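Local coordinates for cellulose 1,4-beta-cellobiosidase (Thermobifida fusca, PDB 4JJJ), which probably hydrolyses cellulose as a cellobiohydrolase, this chain being the family 48 glycoside hydrolase part of a longer protein that also has a carbohydrate-binding module, at residues 8-13 with 58-63; 30-35 with 619-624; 53-58 with 623-628. The protein carries 1 engineered substitution. All blocks are in the same frame, centred on the assembly; numbering follows the deposited sequence.

Contact 1: residues 8-13 with 58-63; sequences EQYEKI and WLEAYY. With ZN (zinc ion), chain P.
Tyr10, on helix 2-14, reaches across to Leu59, Glu60 and Tyr63 on helix 50-67 and makes most of this contact. Its CG stands anti to the backbone N (chi1 177°), on a CB that points at helix 50-67. CD2, on one rim, rests against Leu59, 3.5 Å from Leu59 CG. Further out on the same rim, Tyr10 CE2 is 3.6 Å from Tyr63 CB and also close to Glu60 OE1. Tyr63 CD1 lies over one face of the Tyr10 ring, nearest to Tyr10 CZ (3.4 Å) and CE1. The two tyrosine rings form an offset stack, with centroids 4.5 Å apart and planes at 14°, and the Tyr10 hydroxyl overlies the Tyr63 ring toward its rim. At the tip, Tyr10 OH donates to Glu60 OE1 at 2.5 Å, in the plane of the Tyr10 ring and on the syn lone pair of that oxygen. Glu60 gets there by a chain bent at its second torsion, and its carboxylate is turned well out of the ring plane. Ile13 and Leu59 meet tip to tip, Ile13 CG2 lying 3.9 Å from Leu59 CD2. The Glu60 carboxylate also makes a salt bridge through OE2 with Lys14. On the same helix as Tyr10, Glu11 OE2 binds a zinc ion at 1.9 Å, together with Asp15. The axes of the two segments come within 11.4 Å and run at 133°, a wide separation bridged by the long tyrosine. The chemistry is that of a phenol held at its ring and at its hydroxyl: stacking and aliphatic packing hold the ring, while a buried carboxylate that probably keeps its negative charge, balanced by Lys14, receives the hydroxyl.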
loop_
_atom_site.group_PDB
_atom_site.type_symbol
_atom_site.label_atom_id
_atom_site.label_comp_id
_atom_site.label_asym_id
_atom_site.label_seq_id
_atom_site.Cartn_x
_atom_site.Cartn_y
_atom_site.Cartn_z
ATOM N N GLU A 8 -19.172 -7.309 -17.874
ATOM C CA GLU A 8 -19.680 -5.944 -18.129
ATOM C C GLU A 8 -18.767 -4.909 -17.463
ATOM O O GLU A 8 -18.401 -3.905 -18.062
ATOM C CB GLU A 8 -21.103 -5.804 -17.672
ATOM C CG GLU A 8 -21.599 -4.398 -17.687
ATOM C CD GLU A 8 -23.001 -4.305 -17.273
ATOM O OE1 GLU A 8 -23.420 -4.797 -16.149
ATOM O OE2 GLU A 8 -23.675 -3.545 -18.121
ATOM N N GLN A 9 -18.502 -5.142 -16.186
ATOM C CA GLN A 9 -17.609 -4.250 -15.433
ATOM C C GLN A 9 -16.203 -4.236 -16.017
ATOM O O GLN A 9 -15.589 -3.163 -16.178
ATOM C CB GLN A 9 -17.640 -4.726 -13.958
ATOM C CG GLN A 9 -16.778 -3.915 -12.994
ATOM C CD GLN A 9 -17.231 -2.503 -12.727
ATOM O OE1 GLN A 9 -18.221 -1.975 -13.285
ATOM N NE2 GLN A 9 -16.490 -1.840 -11.837
ATOM N N TYR A 10 -15.612 -5.424 -16.327
ATOM C CA TYR A 10 -14.353 -5.556 -16.988
ATOM C C TYR A 10 -14.328 -4.671 -18.234
ATOM O O TYR A 10 -13.380 -3.935 -18.497
ATOM C CB TYR A 10 -14.094 -7.020 -17.298
ATOM C CG TYR A 10 -12.831 -7.282 -18.055
ATOM C CD1 TYR A 10 -12.831 -7.214 -19.442
ATOM C CD2 TYR A 10 -11.603 -7.507 -17.423
ATOM C CE1 TYR A 10 -11.667 -7.395 -20.167
ATOM C CE2 TYR A 10 -10.463 -7.667 -18.115
ATOM C CZ TYR A 10 -10.421 -7.632 -19.509
ATOM O OH TYR A 10 -9.247 -7.847 -20.205
ATOM N N GLU A 11 -15.361 -4.813 -19.096
ATOM C CA GLU A 11 -15.424 -4.044 -20.334
ATOM C C GLU A 11 -15.417 -2.566 -20.125
ATOM O O GLU A 11 -14.729 -1.844 -20.813
ATOM C CB GLU A 11 -16.636 -4.522 -21.184
ATOM C CG GLU A 11 -16.586 -4.066 -22.653
ATOM C CD GLU A 11 -16.950 -2.602 -22.869
ATOM O OE1 GLU A 11 -17.646 -1.943 -22.065
ATOM O OE2 GLU A 11 -16.497 -2.102 -23.928
ATOM N N LYS A 12 -16.125 -2.105 -19.136
ATOM C CA LYS A 12 -16.074 -0.674 -18.769
ATOM C C LYS A 12 -14.675 -0.162 -18.385
ATOM O O LYS A 12 -14.221 0.844 -18.789
ATOM C CB LYS A 12 -17.066 -0.389 -17.637
ATOM C CG LYS A 12 -18.558 -0.409 -17.999
ATOM C CD LYS A 12 -19.458 -0.376 -16.773
ATOM C CE LYS A 12 -20.936 -0.459 -17.007
ATOM N NZ LYS A 12 -21.708 -0.373 -15.774
ATOM N N ILE A 13 -14.005 -0.977 -17.572
ATOM C CA ILE A 13 -12.679 -0.623 -17.072
ATOM C C ILE A 13 -11.729 -0.545 -18.257
ATOM O O ILE A 13 -10.808 0.288 -18.351
ATOM C CB ILE A 13 -12.267 -1.623 -15.982
ATOM C CG1 ILE A 13 -13.103 -1.501 -14.749
ATOM C CG2 ILE A 13 -10.845 -1.308 -15.609
ATOM C CD1 ILE A 13 -12.918 -2.579 -13.776
ATOM N N TRP A 58 -4.855 -8.397 -11.039
ATOM C CA TRP A 58 -5.982 -9.141 -10.526
ATOM C C TRP A 58 -7.127 -9.212 -11.542
ATOM O O TRP A 58 -7.761 -10.281 -11.784
ATOM C CB TRP A 58 -6.495 -8.570 -9.209
ATOM C CG TRP A 58 -7.164 -9.478 -8.286
ATOM C CD1 TRP A 58 -7.596 -10.785 -8.451
ATOM C CD2 TRP A 58 -7.439 -9.149 -6.902
ATOM N NE1 TRP A 58 -8.122 -11.262 -7.278
ATOM C CE2 TRP A 58 -8.061 -10.265 -6.312
ATOM C CE3 TRP A 58 -7.246 -7.965 -6.150
ATOM C CZ2 TRP A 58 -8.478 -10.285 -4.968
ATOM C CZ3 TRP A 58 -7.657 -7.976 -4.786
ATOM C CH2 TRP A 58 -8.238 -9.137 -4.209
ATOM N N LEU A 59 -7.412 -8.059 -12.219
ATOM C CA LEU A 59 -8.477 -8.020 -13.171
ATOM C C LEU A 59 -8.188 -8.929 -14.358
ATOM O O LEU A 59 -9.094 -9.666 -14.798
ATOM C CB LEU A 59 -8.586 -6.602 -13.681
ATOM C CG LEU A 59 -9.751 -6.284 -14.658
ATOM C CD1 LEU A 59 -11.078 -6.264 -13.940
ATOM C CD2 LEU A 59 -9.495 -4.975 -15.361
ATOM N N GLU A 60 -6.967 -8.876 -14.866
ATOM C CA GLU A 60 -6.630 -9.746 -15.987
ATOM C C GLU A 60 -6.512 -11.191 -15.626
ATOM O O GLU A 60 -6.756 -12.034 -16.491
ATOM C CB GLU A 60 -5.358 -9.203 -16.712
ATOM C CG GLU A 60 -5.499 -7.793 -17.275
ATOM C CD GLU A 60 -6.492 -7.580 -18.358
ATOM O OE1 GLU A 60 -7.444 -8.418 -18.524
ATOM O OE2 GLU A 60 -6.352 -6.513 -18.994
ATOM N N ALA A 61 -6.220 -11.486 -14.352
ATOM C CA ALA A 61 -6.168 -12.913 -13.989
ATOM C C ALA A 61 -7.573 -13.487 -14.014
ATOM O O ALA A 61 -7.834 -14.630 -14.474
ATOM C CB ALA A 61 -5.495 -13.077 -12.604
ATOM N N TYR A 62 -8.556 -12.770 -13.482
ATOM C CA TYR A 62 -9.966 -13.190 -13.554
ATOM C C TYR A 62 -10.438 -13.213 -15.000
ATOM O O TYR A 62 -11.191 -14.106 -15.363
ATOM C CB TYR A 62 -10.898 -12.328 -12.716
ATOM C CG TYR A 62 -11.157 -12.913 -11.328
ATOM C CD1 TYR A 62 -10.714 -12.274 -10.196
ATOM C CD2 TYR A 62 -11.834 -14.084 -11.224
ATOM C CE1 TYR A 62 -10.946 -12.793 -8.937
ATOM C CE2 TYR A 62 -12.053 -14.644 -9.961
ATOM C CZ TYR A 62 -11.628 -13.964 -8.802
ATOM O OH TYR A 62 -11.756 -14.480 -7.487
ATOM N N TYR A 63 -9.983 -12.324 -15.838
ATOM C CA TYR A 63 -10.266 -12.435 -17.245
ATOM C C TYR A 63 -9.757 -13.745 -17.825
ATOM O O TYR A 63 -10.479 -14.420 -18.589
ATOM C CB TYR A 63 -9.731 -11.223 -18.028
ATOM C CG TYR A 63 -10.179 -11.237 -19.508
ATOM C CD1 TYR A 63 -11.483 -10.878 -19.823
ATOM C CD2 TYR A 63 -9.341 -11.723 -20.466
ATOM C CE1 TYR A 63 -11.889 -10.890 -21.151
ATOM C CE2 TYR A 63 -9.719 -11.755 -21.814
ATOM C CZ TYR A 63 -10.992 -11.345 -22.112
ATOM O OH TYR A 63 -11.514 -11.417 -23.444
HETATM ZN ZN ZN P . -17.060 -0.452 -24.741
#

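Contact 2: residues 30-35 with 619-624; sequences PYHSVE and RFWAQV. With GLC (alpha-D-glucopyranose), chain C; BGC (beta-D-glucopyranose), chain B; BGC (beta-D-glucopyranose), chain D.
Pro30 points CB at the face of Phe620 in the dense half of this contact: Pro30 CB sits over the centre of the Phe620 ring, 3.6 Å from its centroid and 4° off the normal, a CH-pi contact. Val624 CG2 of the same helix as Phe620 lies on the opposite face. Next to Pro30, Tyr31 O approaches Phe620 CB to 3.2 Å, and Phe620 N donates to His32 O at 2.8 Å in a fairly straight bond (161°), tilted from the carbonyl plane. Ser33 and Arg619 form a single backbone bridge here. The other half is looser and faces sugar and water. His32 CE1 and Trp621 CD1 stand 4.4 Å apart, and a water joins His32 O to Trp621 N. Trp621 NE1 donates to O2 of a beta-glucose unit at 3.0 Å, an oxygen that also lies at the edge of the His32 ring, whose NE2 is hydrogen-bonded to Glu40. Arg619 extends from CG to NE, and C6 of the neighbouring glucose, modelled as two overlapping anomers, lies over one face of its guanidinium, toward the rim; Glu40 and Glu545 make salt bridges with it. An alanine here would probably leave Glu40 and Glu545 without their positive mate and open a gap beside C6 of the sugar. Trp621, Arg619 and His32 form part of the glycan pocket, probably the cellulose-chain site of this family 48 domain, beside the predicted proton donor Glu51.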
loop_
_atom_site.group_PDB
_atom_site.type_symbol
_atom_site.label_atom_id
_atom_site.label_comp_id
_atom_site.label_asym_id
_atom_site.label_seq_id
_atom_site.Cartn_x
_atom_site.Cartn_y
_atom_site.Cartn_z
ATOM N N PRO A 30 -2.597 2.051 -15.618
ATOM C CA PRO A 30 -3.820 2.538 -14.976
ATOM C C PRO A 30 -3.571 3.796 -14.176
ATOM O O PRO A 30 -2.490 3.954 -13.611
ATOM C CB PRO A 30 -4.203 1.419 -13.991
ATOM C CG PRO A 30 -2.879 0.802 -13.637
ATOM C CD PRO A 30 -2.112 0.824 -14.986
ATOM N N TYR A 31 -4.538 4.677 -14.138
ATOM C CA TYR A 31 -4.530 5.811 -13.228
ATOM C C TYR A 31 -5.042 5.372 -11.894
ATOM O O TYR A 31 -5.755 4.399 -11.777
ATOM C CB TYR A 31 -5.457 6.889 -13.777
ATOM C CG TYR A 31 -5.077 7.533 -15.113
ATOM C CD1 TYR A 31 -3.828 8.155 -15.300
ATOM C CD2 TYR A 31 -5.983 7.591 -16.130
ATOM C CE1 TYR A 31 -3.535 8.833 -16.467
ATOM C CE2 TYR A 31 -5.668 8.245 -17.302
ATOM C CZ TYR A 31 -4.458 8.835 -17.435
ATOM O OH TYR A 31 -4.158 9.531 -18.640
ATOM N N HIS A 32 -4.763 6.180 -10.853
ATOM C CA HIS A 32 -5.376 5.965 -9.530
ATOM C C HIS A 32 -6.900 6.002 -9.641
ATOM O O HIS A 32 -7.618 5.191 -9.109
ATOM C CB HIS A 32 -4.860 6.971 -8.526
ATOM C CG HIS A 32 -5.561 6.839 -7.197
ATOM N ND1 HIS A 32 -5.292 5.800 -6.322
ATOM C CD2 HIS A 32 -6.477 7.625 -6.589
ATOM C CE1 HIS A 32 -6.033 5.937 -5.253
ATOM N NE2 HIS A 32 -6.745 7.052 -5.358
ATOM N N SER A 33 -7.365 6.980 -10.419
ATOM C CA SER A 33 -8.823 7.158 -10.660
ATOM C C SER A 33 -9.081 7.872 -11.948
ATOM O O SER A 33 -8.251 8.581 -12.486
ATOM C CB SER A 33 -9.501 7.917 -9.496
ATOM O OG SER A 33 -8.862 9.142 -9.297
ATOM N N VAL A 34 -10.302 7.714 -12.444
ATOM C CA VAL A 34 -10.709 8.413 -13.648
ATOM C C VAL A 34 -10.692 9.934 -13.429
ATOM O O VAL A 34 -10.095 10.701 -14.262
ATOM C CB VAL A 34 -12.101 7.931 -14.124
ATOM C CG1 VAL A 34 -12.608 8.848 -15.214
ATOM C CG2 VAL A 34 -12.085 6.514 -14.618
ATOM N N GLU A 35 -11.214 10.345 -12.295
ATOM C CA GLU A 35 -11.297 11.735 -11.882
ATOM C C GLU A 35 -9.921 12.182 -11.415
ATOM O O GLU A 35 -9.221 11.422 -10.761
ATOM C CB GLU A 35 -12.395 11.941 -10.783
ATOM C CG GLU A 35 -13.793 11.524 -11.149
ATOM C CD GLU A 35 -14.005 9.997 -11.116
ATOM O OE1 GLU A 35 -13.228 9.288 -10.418
ATOM O OE2 GLU A 35 -15.009 9.611 -11.791
ATOM N N ARG A 619 -12.321 4.979 -8.707
ATOM C CA ARG A 619 -10.975 4.569 -8.317
ATOM C C ARG A 619 -10.687 3.245 -8.992
ATOM O O ARG A 619 -11.474 2.340 -8.910
ATOM C CB ARG A 619 -10.839 4.411 -6.823
ATOM C CG ARG A 619 -11.001 5.757 -6.062
ATOM C CD ARG A 619 -11.019 5.414 -4.542
ATOM N NE ARG A 619 -11.128 6.638 -3.743
ATOM C CZ ARG A 619 -12.254 7.239 -3.422
ATOM N NH1 ARG A 619 -13.410 6.782 -3.831
ATOM N NH2 ARG A 619 -12.183 8.318 -2.664
ATOM N N PHE A 620 -9.557 3.179 -9.633
ATOM C CA PHE A 620 -9.192 1.922 -10.363
ATOM C C PHE A 620 -9.298 0.664 -9.499
ATOM O O PHE A 620 -9.937 -0.329 -9.859
ATOM C CB PHE A 620 -7.844 2.047 -10.992
ATOM C CG PHE A 620 -7.454 0.859 -11.850
ATOM C CD1 PHE A 620 -8.019 0.686 -13.132
ATOM C CD2 PHE A 620 -6.586 -0.139 -11.412
ATOM C CE1 PHE A 620 -7.704 -0.391 -13.940
ATOM C CE2 PHE A 620 -6.290 -1.227 -12.219
ATOM C CZ PHE A 620 -6.846 -1.363 -13.484
ATOM N N TRP A 621 -8.670 0.716 -8.350
ATOM C CA TRP A 621 -8.612 -0.432 -7.463
ATOM C C TRP A 621 -10.021 -0.802 -7.074
ATOM O O TRP A 621 -10.324 -1.960 -6.968
ATOM C CB TRP A 621 -7.719 -0.182 -6.299
ATOM C CG TRP A 621 -8.209 0.692 -5.138
ATOM C CD1 TRP A 621 -7.865 1.960 -4.880
ATOM C CD2 TRP A 621 -9.153 0.337 -4.068
ATOM N NE1 TRP A 621 -8.457 2.405 -3.751
ATOM C CE2 TRP A 621 -9.228 1.420 -3.203
ATOM C CE3 TRP A 621 -9.824 -0.848 -3.720
ATOM C CZ2 TRP A 621 -9.971 1.409 -2.055
ATOM C CZ3 TRP A 621 -10.546 -0.876 -2.594
ATOM C CH2 TRP A 621 -10.639 0.263 -1.746
ATOM N N ALA A 622 -10.889 0.139 -6.815
ATOM C CA ALA A 622 -12.239 -0.137 -6.328
ATOM C C ALA A 622 -13.052 -0.796 -7.446
ATOM O O ALA A 622 -13.881 -1.671 -7.217
ATOM C CB ALA A 622 -12.916 1.139 -5.823
ATOM N N GLN A 623 -12.922 -0.241 -8.670
ATOM C CA GLN A 623 -13.663 -0.797 -9.793
ATOM C C GLN A 623 -13.221 -2.213 -10.074
ATOM O O GLN A 623 -14.048 -3.069 -10.412
ATOM C CB GLN A 623 -13.540 0.108 -11.023
ATOM C CG GLN A 623 -14.069 1.548 -10.793
ATOM C CD GLN A 623 -15.539 1.532 -10.363
ATOM O OE1 GLN A 623 -16.396 0.939 -11.047
ATOM N NE2 GLN A 623 -15.858 2.136 -9.259
ATOM N N VAL A 624 -11.922 -2.498 -9.960
ATOM C CA VAL A 624 -11.425 -3.892 -10.077
ATOM C C VAL A 624 -11.957 -4.717 -8.933
ATOM O O VAL A 624 -12.447 -5.826 -9.100
ATOM C CB VAL A 624 -9.892 -3.906 -10.168
ATOM C CG1 VAL A 624 -9.422 -5.328 -10.084
ATOM C CG2 VAL A 624 -9.371 -3.226 -11.420
HETATM C C1 GLC C . -11.872 7.118 1.923
HETATM C C2 GLC C . -10.727 6.865 2.818
HETATM C C3 GLC C . -9.408 6.782 2.004
HETATM C C4 GLC C . -9.519 5.722 0.903
HETATM C C5 GLC C . -10.793 6.043 0.115
HETATM C C6 GLC C . -11.157 5.059 -0.958
HETATM O O1 GLC C . -11.556 8.342 1.386
HETATM O O2 GLC C . -10.547 8.053 3.707
HETATM O O3 GLC C . -8.289 6.573 2.849
HETATM O O4 GLC C . -8.403 5.845 -0.003
HETATM O O5 GLC C . -11.923 6.061 0.989
HETATM O O6 GLC C . -11.432 3.840 -0.363
HETATM C C2 BGC B . -6.739 4.869 -1.291
HETATM C C3 BGC B . -5.747 3.721 -1.459
HETATM C C4 BGC B . -4.963 3.487 -0.135
HETATM C C5 BGC B . -5.901 3.429 1.097
HETATM C C6 BGC B . -5.097 3.385 2.375
HETATM C C1 BGC B . -7.628 4.675 -0.077
HETATM O O2 BGC B . -7.582 4.943 -2.434
HETATM O O3 BGC B . -4.874 4.062 -2.564
HETATM O O4 BGC B . -4.207 2.266 -0.268
HETATM O O5 BGC B . -6.753 4.580 1.064
HETATM O O6 BGC B . -4.240 4.506 2.476
HETATM C C2 BGC D . -10.533 6.501 3.133
HETATM C C3 BGC D . -9.263 6.464 2.291
HETATM C C4 BGC D . -9.493 5.659 0.995
HETATM C C5 BGC D . -10.790 5.993 0.233
HETATM C C6 BGC D . -11.148 4.961 -0.839
HETATM C C1 BGC D . -11.730 6.888 2.297
HETATM O O1 BGC D . -12.896 6.818 3.181
HETATM O O2 BGC D . -10.243 7.478 4.188
HETATM O O3 BGC D . -8.177 5.898 3.032
HETATM O O4 BGC D . -8.417 5.822 0.068
HETATM O O5 BGC D . -11.892 6.032 1.139
HETATM O O6 BGC D . -11.449 3.697 -0.306
HETATM O O HOH W 1 -6.660 2.824 -7.964
#

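Contact 3: residues 53-58 with 623-628; sequences FSYYLW and QVEIAT
Trp58 takes the methyl of Thr628 over one face: Thr628 CG2 lies 3.9 Å from the centroid of the five-membered ring and 8° off its normal, a CH-pi contact. The Tyr55 ring is met at its edge instead, by Val624 and Glu625. Val624 CG1 is 3.7 Å from Tyr55 CD1, and the same methyl touches Tyr55 O at 3.3 Å. Glu625 sets its carboxylate nearly perpendicular to the phenol ring (89°), and Tyr55 OH donates to Glu625 OE2 in a very short bond of 2.5 Å. The OE1 branch leans toward Trp58, 3.7 Å from Trp58 CZ3. Both carboxylate oxygens have further partners: OE1 makes a salt bridge with Lys507, and OE2 accepts from Trp420 NE1. Thr628 OG1 bonds back to Glu625 O at 2.8 Å, which fixes the turn of its side chain and directs CG2 at the indole. The helix segments run nearly alongside each other, at 26° with axes 9.5 Å apart. Such near-parallel neighbours, flanked by helices 223-242, 416-432 and 499-516, are consistent with the inner ring of the (alpha/alpha)6 barrel.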
loop_
_atom_site.group_PDB
_atom_site.type_symbol
_atom_site.label_atom_id
_atom_site.label_comp_id
_atom_site.label_asym_id
_atom_site.label_seq_id
_atom_site.Cartn_x
_atom_site.Cartn_y
_atom_site.Cartn_z
ATOM N N PHE A 53 -1.348 -1.190 -10.115
ATOM C CA PHE A 53 -0.823 -2.280 -10.941
ATOM C C PHE A 53 -1.133 -3.669 -10.422
ATOM O O PHE A 53 -1.558 -4.510 -11.186
ATOM C CB PHE A 53 0.709 -2.118 -11.203
ATOM C CG PHE A 53 1.079 -1.247 -12.340
ATOM C CD1 PHE A 53 1.146 -1.786 -13.655
ATOM C CD2 PHE A 53 1.451 0.087 -12.161
ATOM C CE1 PHE A 53 1.534 -0.992 -14.702
ATOM C CE2 PHE A 53 1.764 0.850 -13.264
ATOM C CZ PHE A 53 1.904 0.326 -14.473
ATOM N N SER A 54 -1.144 -3.831 -9.086
ATOM C CA SER A 54 -1.512 -5.129 -8.525
ATOM C C SER A 54 -2.942 -5.472 -8.815
ATOM O O SER A 54 -3.296 -6.624 -9.066
ATOM C CB SER A 54 -1.163 -5.219 -7.052
ATOM O OG SER A 54 -1.921 -4.383 -6.203
ATOM N N TYR A 55 -3.834 -4.460 -8.799
ATOM C CA TYR A 55 -5.210 -4.652 -9.133
ATOM C C TYR A 55 -5.436 -4.906 -10.643
ATOM O O TYR A 55 -6.309 -5.667 -11.014
ATOM C CB TYR A 55 -6.080 -3.485 -8.635
ATOM C CG TYR A 55 -6.522 -3.634 -7.218
ATOM C CD1 TYR A 55 -7.724 -4.285 -6.915
ATOM C CD2 TYR A 55 -5.771 -3.120 -6.158
ATOM C CE1 TYR A 55 -8.123 -4.403 -5.612
ATOM C CE2 TYR A 55 -6.179 -3.291 -4.806
ATOM C CZ TYR A 55 -7.338 -3.892 -4.536
ATOM O OH TYR A 55 -7.821 -4.039 -3.261
ATOM N N TYR A 56 -4.597 -4.306 -11.481
ATOM C CA TYR A 56 -4.639 -4.528 -12.924
ATOM C C TYR A 56 -4.322 -5.987 -13.194
ATOM O O TYR A 56 -5.030 -6.680 -13.926
ATOM C CB TYR A 56 -3.682 -3.583 -13.601
ATOM C CG TYR A 56 -3.544 -3.633 -15.116
ATOM C CD1 TYR A 56 -4.478 -4.244 -15.954
ATOM C CD2 TYR A 56 -2.384 -3.056 -15.699
ATOM C CE1 TYR A 56 -4.264 -4.264 -17.359
ATOM C CE2 TYR A 56 -2.160 -3.082 -17.070
ATOM C CZ TYR A 56 -3.104 -3.737 -17.826
ATOM O OH TYR A 56 -2.796 -3.842 -19.215
ATOM N N LEU A 57 -3.333 -6.513 -12.504
ATOM C CA LEU A 57 -3.006 -7.969 -12.584
ATOM C C LEU A 57 -4.240 -8.740 -12.202
ATOM O O LEU A 57 -4.633 -9.737 -12.858
ATOM C CB LEU A 57 -1.868 -8.354 -11.720
ATOM C CG LEU A 57 -0.545 -7.713 -12.053
ATOM C CD1 LEU A 57 0.489 -8.111 -11.022
ATOM C CD2 LEU A 57 -0.044 -8.104 -13.476
ATOM N N TRP A 58 -4.855 -8.397 -11.039
ATOM C CA TRP A 58 -5.982 -9.141 -10.526
ATOM C C TRP A 58 -7.127 -9.212 -11.542
ATOM O O TRP A 58 -7.761 -10.281 -11.784
ATOM C CB TRP A 58 -6.495 -8.570 -9.209
ATOM C CG TRP A 58 -7.164 -9.478 -8.286
ATOM C CD1 TRP A 58 -7.596 -10.785 -8.451
ATOM C CD2 TRP A 58 -7.439 -9.149 -6.902
ATOM N NE1 TRP A 58 -8.122 -11.262 -7.278
ATOM C CE2 TRP A 58 -8.061 -10.265 -6.312
ATOM C CE3 TRP A 58 -7.246 -7.965 -6.150
ATOM C CZ2 TRP A 58 -8.478 -10.285 -4.968
ATOM C CZ3 TRP A 58 -7.657 -7.976 -4.786
ATOM C CH2 TRP A 58 -8.238 -9.137 -4.209
ATOM N N GLN A 623 -12.922 -0.241 -8.670
ATOM C CA GLN A 623 -13.663 -0.797 -9.793
ATOM C C GLN A 623 -13.221 -2.213 -10.074
ATOM O O GLN A 623 -14.048 -3.069 -10.412
ATOM C CB GLN A 623 -13.540 0.108 -11.023
ATOM C CG GLN A 623 -14.069 1.548 -10.793
ATOM C CD GLN A 623 -15.539 1.532 -10.363
ATOM O OE1 GLN A 623 -16.396 0.939 -11.047
ATOM N NE2 GLN A 623 -15.858 2.136 -9.259
ATOM N N VAL A 624 -11.922 -2.498 -9.960
ATOM C CA VAL A 624 -11.425 -3.892 -10.077
ATOM C C VAL A 624 -11.957 -4.717 -8.933
ATOM O O VAL A 624 -12.447 -5.826 -9.100
ATOM C CB VAL A 624 -9.892 -3.906 -10.168
ATOM C CG1 VAL A 624 -9.422 -5.328 -10.084
ATOM C CG2 VAL A 624 -9.371 -3.226 -11.420
ATOM N N GLU A 625 -11.955 -4.186 -7.707
ATOM C CA GLU A 625 -12.421 -4.916 -6.532
ATOM C C GLU A 625 -13.814 -5.430 -6.800
ATOM O O GLU A 625 -14.159 -6.594 -6.617
ATOM C CB GLU A 625 -12.368 -4.009 -5.272
ATOM C CG GLU A 625 -12.420 -4.797 -4.016
ATOM C CD GLU A 625 -11.047 -5.088 -3.454
ATOM O OE1 GLU A 625 -10.623 -6.232 -3.453
ATOM O OE2 GLU A 625 -10.300 -4.168 -3.033
ATOM N N ILE A 626 -14.657 -4.541 -7.357
ATOM C CA ILE A 626 -16.015 -4.912 -7.725
ATOM C C ILE A 626 -16.043 -6.074 -8.773
ATOM O O ILE A 626 -16.812 -7.032 -8.626
ATOM C CB ILE A 626 -16.847 -3.688 -8.218
ATOM C CG1 ILE A 626 -16.984 -2.640 -7.116
ATOM C CG2 ILE A 626 -18.186 -4.143 -8.699
ATOM C CD1 ILE A 626 -17.422 -1.282 -7.713
ATOM N N ALA A 627 -15.344 -5.859 -9.874
ATOM C CA ALA A 627 -15.251 -6.906 -10.900
ATOM C C ALA A 627 -14.872 -8.228 -10.263
ATOM O O ALA A 627 -15.436 -9.232 -10.593
ATOM C CB ALA A 627 -14.243 -6.550 -11.954
ATOM N N THR A 628 -13.851 -8.234 -9.413
ATOM C CA THR A 628 -13.364 -9.496 -8.779
ATOM C C THR A 628 -14.447 -10.065 -7.854
ATOM O O THR A 628 -14.506 -11.302 -7.736
ATOM C CB THR A 628 -12.043 -9.339 -8.070
ATOM O OG1 THR A 628 -12.171 -8.573 -6.820
ATOM C CG2 THR A 628 -11.015 -8.796 -9.017
#

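How the contacts relate
From the N terminus the chain passes through helix 2-14, the 30-35 loop and helix 50-67, and returns to them more than 550 residues later in helix 620-637. Contact 1 closes a short loop between the first two helices. Contacts 2 and 3 close very long loops, both ending on helix 620-637 with overlapping segments, and join the start of the barrel to its end. Contact 1 crosses both in sequence, and its helix 50-67 supplies contact 3. Side chains bridge them: Gln9 probably hydrogen-bonds Gln623, Ile13 packs on Phe620, and Leu59 touches Val624 and Ala627, so the glycan pocket of contact 2 borders directly on the helices of contacts 1 and 3.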